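Local coordinates for uncharacterized protein (Ruminococcus gnavus, PDB 4HYZ) that is of unknown function but belongs to the DUF3887 family of the NTF2-like clan and is probably a secreted or membrane-anchored lipoprotein in the native cell, at residues A[14-19]-A[71-76]; A[22-27]-A[88-93]. All coordinates share one frame; numbering follows the deposited sequence. Where two conformers were deposited one is given.

Overall arrangement
Contact 1 (14-19 with 71-76) and contact 2 (22-27 with 88-93) share helix 13-28, which lies against one face of the antiparallel sheet, and their centres are about 14 Å apart. The first half of the helix meets strand 65-78, the second half the adjoining strand 81-92. The two contacts touch at C71 SG and I88 CD1, 3.6 Å apart. Contact 2 is wholly buried, whereas contact 1 is only partly so, R17 being exposed and C71 partly exposed. Between nearest atoms, the side chain of Y73 lies about 3 Å from a glycerol and about 4 Å from a sulfate. Both are probably from the crystallisation liquor, though they may mark a pocket.

Contact 1: residues A[14-19]-A[71-76]; sequences ETVRKQ and CTYLGQ
Y73 reaches helix 13-28 because its CB points toward the helix and its CG stands anti to its own carbonyl carbon (chi1 -58°), which carries the phenol out from strand 65-78 to meet V16 and R17; the rotation of the ring about its long axis then sets the CE1 edge toward V16. V16 answers with CG1, held anti to the backbone N (chi1 170°). This methyl lies at the edge of the ring, near its plane, 4.1 Å from Y73 CE1, and the two side chains run past each other in opposite directions. The backbone N of R17 is another edge neighbour of the ring. Beyond the ring, the phenol oxygen meets the aliphatic root of the arginine: Y73 OH is 3.4 Å from R17 CB and 4.1 Å from R17 CG. The same methylenes touch the sulfur of C71, with R17 CG 3.8 Å from C71 SG, so the stem of R17 bridges two residues on one face of the strand. In the conformer described its guanidinium leads away from the strand, but R17 has a second conformer and the course of this end is less certain. Helix and strand segments make an angle of 117°, their axes 10.2 Å apart at closest approach. A helix laid across the face of a curved antiparallel sheet is consistent with the NTF2-like clan to which this family belongs. On the sheet side V86 of strand 81-92 touches V16, C71 and Y73, while M107 packs on V16 and L7 on Y73. Y73 OH is hydrogen-bonded to O3 of a glycerol, probably from the crystallisation liquor. Y73 O accepts a hydrogen bond from K5 NZ of the second subunit.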
loop_
_atom_site.group_PDB
_atom_site.type_symbol
_atom_site.label_atom_id
_atom_site.label_comp_id
_atom_site.label_asym_id
_atom_site.label_seq_id
_atom_site.Cartn_x
_atom_site.Cartn_y
_atom_site.Cartn_z
ATOM N N GLU A 14 3.301 8.412 -14.625
ATOM C CA GLU A 14 2.922 8.881 -15.953
ATOM C C GLU A 14 3.651 8.075 -17.050
ATOM O O GLU A 14 2.995 7.620 -17.971
ATOM C CB GLU A 14 3.237 10.395 -16.043
ATOM C CG GLU A 14 2.608 11.148 -17.202
ATOM C CD GLU A 14 3.115 12.570 -17.428
ATOM O OE1 GLU A 14 4.136 12.964 -16.814
ATOM O OE2 GLU A 14 2.516 13.272 -18.275
ATOM N N THR A 15 4.973 7.848 -16.924
ATOM C CA THR A 15 5.766 7.073 -17.888
ATOM C C THR A 15 5.263 5.630 -17.924
ATOM O O THR A 15 5.123 5.058 -19.000
ATOM C CB THR A 15 7.251 7.126 -17.506
ATOM O OG1 THR A 15 7.621 8.480 -17.503
ATOM C CG2 THR A 15 8.165 6.385 -18.495
ATOM N N VAL A 16 5.014 5.051 -16.742
ATOM C CA VAL A 16 4.576 3.666 -16.639
ATOM C C VAL A 16 3.181 3.512 -17.238
ATOM O O VAL A 16 3.002 2.590 -18.027
ATOM C CB VAL A 16 4.650 3.137 -15.193
ATOM C CG1 VAL A 16 3.954 1.760 -15.053
ATOM C CG2 VAL A 16 6.113 3.058 -14.757
ATOM N N ARG A 17 2.228 4.408 -16.897
ATOM C CA ARG A 17 0.866 4.350 -17.432
ATOM C C ARG A 17 0.900 4.470 -18.961
ATOM O O ARG A 17 0.261 3.690 -19.635
ATOM C CB ARG A 17 -0.032 5.446 -16.812
ATOM C CG ARG A 17 -1.475 5.476 -17.367
ATOM C CD ARG A 17 -2.322 6.594 -16.777
ATOM N NE ARG A 17 -3.496 6.910 -17.609
ATOM C CZ ARG A 17 -3.570 7.941 -18.449
ATOM N NH1 ARG A 17 -2.535 8.754 -18.603
ATOM N NH2 ARG A 17 -4.670 8.145 -19.166
ATOM N N LYS A 18 1.675 5.430 -19.498
ATOM C CA LYS A 18 1.780 5.678 -20.919
ATOM C C LYS A 18 2.339 4.439 -21.648
ATOM O O LYS A 18 1.751 4.033 -22.669
ATOM C CB LYS A 18 2.589 6.954 -21.212
ATOM C CG LYS A 18 2.650 7.312 -22.695
ATOM C CD LYS A 18 3.589 8.483 -22.963
ATOM C CE LYS A 18 3.520 8.987 -24.399
ATOM N NZ LYS A 18 4.447 8.247 -25.305
ATOM N N GLN A 19 3.404 3.812 -21.103
ATOM C CA GLN A 19 3.997 2.612 -21.711
ATOM C C GLN A 19 3.063 1.416 -21.634
ATOM O O GLN A 19 3.027 0.638 -22.581
ATOM C CB GLN A 19 5.350 2.256 -21.066
ATOM C CG GLN A 19 6.128 1.203 -21.871
ATOM C CD GLN A 19 6.577 1.737 -23.207
ATOM O OE1 GLN A 19 7.400 2.645 -23.270
ATOM N NE2 GLN A 19 5.952 1.287 -24.294
ATOM N N CYS A 71 -5.278 2.949 -12.698
ATOM C CA CYS A 71 -3.974 2.315 -12.526
ATOM C C CYS A 71 -3.680 2.124 -11.070
ATOM O O CYS A 71 -3.888 3.060 -10.298
ATOM C CB CYS A 71 -2.876 3.155 -13.163
ATOM S SG CYS A 71 -2.695 2.882 -14.924
ATOM N N THR A 72 -3.112 0.953 -10.715
ATOM C CA THR A 72 -2.578 0.610 -9.386
ATOM C C THR A 72 -1.100 0.295 -9.575
ATOM O O THR A 72 -0.782 -0.599 -10.339
ATOM C CB THR A 72 -3.333 -0.576 -8.754
ATOM O OG1 THR A 72 -4.725 -0.305 -8.729
ATOM C CG2 THR A 72 -2.817 -0.917 -7.384
ATOM N N TYR A 73 -0.213 0.986 -8.871
ATOM C CA TYR A 73 1.236 0.846 -9.021
ATOM C C TYR A 73 1.858 0.004 -7.927
ATOM O O TYR A 73 1.507 0.126 -6.765
ATOM C CB TYR A 73 1.907 2.247 -9.082
ATOM C CG TYR A 73 1.359 3.079 -10.223
ATOM C CD1 TYR A 73 1.874 2.952 -11.512
ATOM C CD2 TYR A 73 0.288 3.952 -10.031
ATOM C CE1 TYR A 73 1.356 3.691 -12.578
ATOM C CE2 TYR A 73 -0.237 4.700 -11.093
ATOM C CZ TYR A 73 0.314 4.575 -12.363
ATOM O OH TYR A 73 -0.189 5.283 -13.435
ATOM N N LEU A 74 2.801 -0.852 -8.312
ATOM C CA LEU A 74 3.497 -1.749 -7.392
ATOM C C LEU A 74 4.940 -1.838 -7.819
ATOM O O LEU A 74 5.335 -1.264 -8.832
ATOM C CB LEU A 74 2.843 -3.158 -7.382
ATOM C CG LEU A 74 1.360 -3.269 -6.967
ATOM C CD1 LEU A 74 0.805 -4.646 -7.320
ATOM C CD2 LEU A 74 1.209 -3.126 -5.456
ATOM N N GLY A 75 5.736 -2.536 -7.045
ATOM C CA GLY A 75 7.153 -2.673 -7.371
ATOM C C GLY A 75 7.746 -3.913 -6.760
ATOM O O GLY A 75 7.113 -4.611 -5.949
ATOM N N GLN A 76 8.957 -4.206 -7.178
ATOM C CA GLN A 76 9.697 -5.358 -6.674
ATOM C C GLN A 76 11.192 -5.112 -6.796
ATOM O O GLN A 76 11.653 -4.536 -7.787
ATOM C CB GLN A 76 9.312 -6.630 -7.466
ATOM C CG GLN A 76 9.942 -7.906 -6.879
ATOM C CD GLN A 76 9.608 -9.186 -7.619
ATOM O OE1 GLN A 76 8.867 -9.202 -8.588
ATOM N NE2 GLN A 76 10.140 -10.304 -7.162
#

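Contact 2: residues A[22-27]-A[88-93]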
loop_
_atom_site.group_PDB
_atom_site.type_symbol
_atom_site.label_atom_id
_atom_site.label_comp_id
_atom_site.label_asym_id
_atom_site.label_seq_id
_atom_site.Cartn_x
_atom_site.Cartn_y
_atom_site.Cartn_z
ATOM N N GLU A 22 0.383 1.736 -24.306
ATOM C CA GLU A 22 0.995 1.425 -25.620
ATOM C C GLU A 22 1.244 -0.062 -25.768
ATOM O O GLU A 22 0.941 -0.626 -26.795
ATOM C CB GLU A 22 2.313 2.174 -25.782
ATOM C CG GLU A 22 2.090 3.616 -26.148
ATOM C CD GLU A 22 3.251 4.546 -25.901
ATOM O OE1 GLU A 22 4.237 4.133 -25.251
ATOM O OE2 GLU A 22 3.127 5.726 -26.290
ATOM N N ASP A 23 1.769 -0.706 -24.719
ATOM C CA ASP A 23 2.078 -2.131 -24.742
ATOM C C ASP A 23 0.808 -2.993 -24.818
ATOM O O ASP A 23 0.838 -4.051 -25.442
ATOM C CB ASP A 23 2.958 -2.504 -23.539
ATOM C CG ASP A 23 4.365 -1.930 -23.661
ATOM O OD1 ASP A 23 4.698 -1.366 -24.743
ATOM O OD2 ASP A 23 5.123 -2.011 -22.678
ATOM N N ILE A 24 -0.308 -2.546 -24.214
ATOM C CA ILE A 24 -1.566 -3.304 -24.307
ATOM C C ILE A 24 -2.123 -3.140 -25.734
ATOM O O ILE A 24 -2.638 -4.105 -26.288
ATOM C CB ILE A 24 -2.585 -2.931 -23.204
ATOM C CG1 ILE A 24 -2.090 -3.471 -21.851
ATOM C CG2 ILE A 24 -4.015 -3.437 -23.532
ATOM C CD1 ILE A 24 -2.692 -2.742 -20.651
ATOM N N GLU A 25 -1.962 -1.951 -26.344
ATOM C CA GLU A 25 -2.379 -1.729 -27.735
ATOM C C GLU A 25 -1.566 -2.605 -28.680
ATOM O O GLU A 25 -2.116 -3.141 -29.618
ATOM C CB GLU A 25 -2.230 -0.264 -28.142
ATOM C CG GLU A 25 -3.248 0.661 -27.497
ATOM C CD GLU A 25 -2.847 2.129 -27.491
ATOM O OE1 GLU A 25 -1.693 2.464 -27.854
ATOM O OE2 GLU A 25 -3.673 2.939 -27.023
ATOM N N ILE A 26 -0.269 -2.785 -28.424
ATOM C CA ILE A 26 0.594 -3.652 -29.250
ATOM C C ILE A 26 0.128 -5.111 -29.063
ATOM O O ILE A 26 0.077 -5.844 -30.038
ATOM C CB ILE A 26 2.110 -3.441 -28.949
ATOM C CG1 ILE A 26 2.607 -2.029 -29.431
ATOM C CG2 ILE A 26 2.960 -4.540 -29.591
ATOM C CD1 ILE A 26 3.846 -1.385 -28.423
ATOM N N ALA A 27 -0.235 -5.527 -27.828
ATOM C CA ALA A 27 -0.765 -6.880 -27.578
ATOM C C ALA A 27 -2.089 -7.099 -28.330
ATOM O O ALA A 27 -2.261 -8.140 -28.955
ATOM C CB ALA A 27 -0.975 -7.105 -26.086
ATOM N N ILE A 88 -3.645 -2.223 -14.543
ATOM C CA ILE A 88 -4.431 -1.221 -15.270
ATOM C C ILE A 88 -5.728 -1.855 -15.759
ATOM O O ILE A 88 -5.742 -2.990 -16.232
ATOM C CB ILE A 88 -3.607 -0.545 -16.416
ATOM C CG1 ILE A 88 -4.423 0.539 -17.195
ATOM C CG2 ILE A 88 -2.950 -1.571 -17.344
ATOM C CD1 ILE A 88 -3.553 1.450 -18.126
ATOM N N VAL A 89 -6.819 -1.127 -15.566
ATOM C CA VAL A 89 -8.146 -1.545 -15.990
ATOM C C VAL A 89 -8.281 -1.284 -17.481
ATOM O O VAL A 89 -7.978 -0.185 -17.943
ATOM C CB VAL A 89 -9.271 -0.827 -15.194
ATOM C CG1 VAL A 89 -10.650 -1.162 -15.754
ATOM C CG2 VAL A 89 -9.196 -1.173 -13.718
ATOM N N VAL A 90 -8.715 -2.294 -18.228
ATOM C CA VAL A 90 -9.009 -2.153 -19.653
ATOM C C VAL A 90 -10.497 -2.497 -19.801
ATOM O O VAL A 90 -10.937 -3.586 -19.411
ATOM C CB VAL A 90 -8.081 -2.945 -20.595
ATOM C CG1 VAL A 90 -8.413 -2.634 -22.039
ATOM C CG2 VAL A 90 -6.613 -2.615 -20.315
ATOM N N LYS A 91 -11.275 -1.525 -20.259
ATOM C CA LYS A 91 -12.731 -1.697 -20.405
ATOM C C LYS A 91 -13.058 -2.164 -21.826
ATOM O O LYS A 91 -12.740 -1.467 -22.785
ATOM C CB LYS A 91 -13.501 -0.397 -20.056
ATOM C CG LYS A 91 -12.975 0.321 -18.809
ATOM C CD LYS A 91 -13.811 1.537 -18.442
ATOM C CE LYS A 91 -13.432 2.099 -17.096
ATOM N NZ LYS A 91 -14.099 3.398 -16.841
ATOM N N TYR A 92 -13.581 -3.393 -21.948
ATOM C CA TYR A 92 -14.022 -3.981 -23.222
ATOM C C TYR A 92 -15.537 -4.005 -23.225
ATOM O O TYR A 92 -16.154 -3.800 -22.170
ATOM C CB TYR A 92 -13.459 -5.400 -23.437
ATOM C CG TYR A 92 -11.953 -5.466 -23.562
ATOM C CD1 TYR A 92 -11.317 -5.182 -24.766
ATOM C CD2 TYR A 92 -11.160 -5.841 -22.479
ATOM C CE1 TYR A 92 -9.926 -5.210 -24.876
ATOM C CE2 TYR A 92 -9.775 -5.906 -22.585
ATOM C CZ TYR A 92 -9.158 -5.594 -23.787
ATOM O OH TYR A 92 -7.782 -5.649 -23.882
ATOM N N GLU A 93 -16.145 -4.280 -24.387
ATOM C CA GLU A 93 -17.595 -4.360 -24.544
ATOM C C GLU A 93 -18.198 -5.406 -23.600
ATOM O O GLU A 93 -19.260 -5.156 -23.019
ATOM C CB GLU A 93 -17.955 -4.671 -26.001
ATOM C CG GLU A 93 -18.903 -3.661 -26.630
#
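I24 meets I88 and V90 of strand 81-92 through its CD1 methyl. Its CG1 lies beside the backbone N (chi1 -71°) and the chain then extends to CD1 (chi2 158°), which carries that methyl down to the sheet. There I24 CD1 sits 3.5 Å from I88 CG2 and 3.9 Å from V90 CG2, so one methyl spans two strand residues, both of which point toward the helix from their CA atoms. With V90 the encounter is tip to tip, and the methyl V90 offers, CG2, is the one anti to its carbonyl carbon. With I88 the side chains slide past each other: I88 has its longer branch anti to the backbone N, leaving the CG2 methyl between N and the carbonyl carbon as the group that touches I24. The I88 CD1 end runs on toward C71 of strand 65-78. Here the later part of helix 13-28 packs on one face of the antiparallel sheet, at 43° to the strand segment and with axes 11.3 Å apart, a helix-on-sheet layer consistent with an NTF2-like fold. F112 of strand 109-113 adds to the packing on I24, and F65 and F68 of strand 65-78 also touch V90. The second branch of I24 is a loose neighbour of the phenol end of Y92, with I24 CG2 4.4 Å from Y92 OH. That hydroxyl is buried with its polar needs met: it is hydrogen-bonded to Q28 NE2, just beyond the segment on the same helix, and to the hydroxyl of Y99 on strand 95-103.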